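Local coordinates for TetR family transcriptional regulator (Streptomyces coelicolor, PDB 6SRN), which controls antibiotic production in response to a bacterial furan hormone, probably by binding promoter DNA as a TetR-family regulator, at the interface of chains A and B. Residues are numbered along the deposited sequence; one frame, centred on the assembly and turned at random. Chains: chain A/B, TetR family transcriptional regulator.

The interface of chains A and B. Residues chain A 144, 182-183, 186; chain B 182-183, 186, 190.
This is part of the two-fold homodimer interface typical of TetR regulators, where helix 170-192 of each chain packs on its twin and helps join the subunits. At the two-fold axis A:Gly183 and B:Gly183 bring their CA atoms to 3.7 Å; with no side chain on either, the backbones can approach this closely. The CA of B:Gly183 also sits in plane at the edge of the A:Phe182 ring, as A:Gly183 does for B:Phe182. Around this crossing the aromatic rings interleave. A:Phe182 puts its CE2 corner 3.5 Å from CD2 of B:His186, and the same contact recurs between B:Phe182 and A:His186. In A:Phe182 and B:His186 CG is anti to the backbone N (chi1 168° and -166°), which carries each ring toward the other chain. The CE2 atoms of A:Phe182 and B:Phe182 are 3.9 Å apart, the rings crossing obliquely, with CD2 of B:His186 off the opposite face of A:Phe182.

A:Tyr144, from the loop just ahead of helix 145-161, also lines the hormone pocket, as does A:Phe182, so pocket wall and dimer contact share residues. Its hydroxyl stands over the rim of one face of A:Phe182 and lies in the plane of the B:His186 ring, at its CD2 edge. ND2 of B:Asn190 stands over the rim of one face of that imidazole, while OD1 of the same amide accepts a 2.9 Å hydrogen bond from A:Tyr144 OH, which approaches 41° out of the carbonyl plane.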
# COMPACT_ATOMS: atom_id res chain seq x y z
N TYR A 144 -7.97 3.11 -6.40
CA TYR A 144 -6.88 3.22 -7.41
C TYR A 144 -7.37 3.59 -8.81
O TYR A 144 -6.64 4.30 -9.55
CB TYR A 144 -6.01 1.93 -7.47
CG TYR A 144 -5.68 1.39 -6.09
CD1 TYR A 144 -5.03 2.18 -5.13
CD2 TYR A 144 -6.09 0.12 -5.71
CE1 TYR A 144 -4.82 1.70 -3.86
CE2 TYR A 144 -5.86 -0.36 -4.44
CZ TYR A 144 -5.25 0.44 -3.50
OH TYR A 144 -5.09 -0.03 -2.23
N PHE A 182 0.70 5.27 -3.89
CA PHE A 182 -0.08 4.65 -2.86
C PHE A 182 0.81 3.99 -1.80
O PHE A 182 0.62 4.12 -0.59
CB PHE A 182 -1.04 3.60 -3.43
CG PHE A 182 -1.61 2.78 -2.32
CD1 PHE A 182 -2.57 3.28 -1.45
CD2 PHE A 182 -1.09 1.51 -2.05
CE1 PHE A 182 -2.97 2.54 -0.34
CE2 PHE A 182 -1.49 0.79 -0.97
CZ PHE A 182 -2.45 1.30 -0.09
N GLY A 183 1.78 3.21 -2.27
CA GLY A 183 2.61 2.48 -1.36
C GLY A 183 3.46 3.41 -0.50
O GLY A 183 3.58 3.24 0.72
N HIS A 186 1.31 5.07 2.15
CA HIS A 186 0.89 4.08 3.12
C HIS A 186 2.00 3.74 4.08
O HIS A 186 1.78 3.67 5.29
CB HIS A 186 0.37 2.84 2.41
CG HIS A 186 -0.36 1.93 3.30
ND1 HIS A 186 -1.67 2.16 3.67
CD2 HIS A 186 0.01 0.78 3.90
CE1 HIS A 186 -2.05 1.19 4.49
NE2 HIS A 186 -1.07 0.33 4.60
N PHE B 182 5.52 -2.70 -2.39
CA PHE B 182 4.40 -2.87 -1.50
C PHE B 182 3.09 -2.38 -2.14
O PHE B 182 2.05 -3.02 -2.10
CB PHE B 182 4.61 -2.13 -0.18
CG PHE B 182 3.33 -2.07 0.59
CD1 PHE B 182 2.80 -3.18 1.22
CD2 PHE B 182 2.56 -0.91 0.57
CE1 PHE B 182 1.53 -3.13 1.79
CE2 PHE B 182 1.32 -0.86 1.14
CZ PHE B 182 0.78 -1.98 1.77
N GLY B 183 3.15 -1.18 -2.71
CA GLY B 183 1.96 -0.59 -3.26
C GLY B 183 1.44 -1.38 -4.45
O GLY B 183 0.24 -1.66 -4.58
N HIS B 186 -0.18 -4.60 -3.28
CA HIS B 186 -1.42 -4.30 -2.58
C HIS B 186 -2.53 -3.96 -3.55
O HIS B 186 -3.65 -4.44 -3.40
CB HIS B 186 -1.19 -3.17 -1.59
CG HIS B 186 -2.28 -3.03 -0.63
ND1 HIS B 186 -2.43 -3.85 0.46
CD2 HIS B 186 -3.30 -2.14 -0.58
CE1 HIS B 186 -3.51 -3.49 1.13
NE2 HIS B 186 -4.02 -2.43 0.54
N ASN B 190 -5.92 -6.05 -3.95
CA ASN B 190 -7.21 -5.44 -3.70
C ASN B 190 -8.12 -5.58 -4.90
O ASN B 190 -9.32 -5.87 -4.73
CB ASN B 190 -7.08 -3.95 -3.40
CG ASN B 190 -6.53 -3.62 -2.01
OD1 ASN B 190 -6.56 -2.45 -1.65
ND2 ASN B 190 -6.09 -4.58 -1.22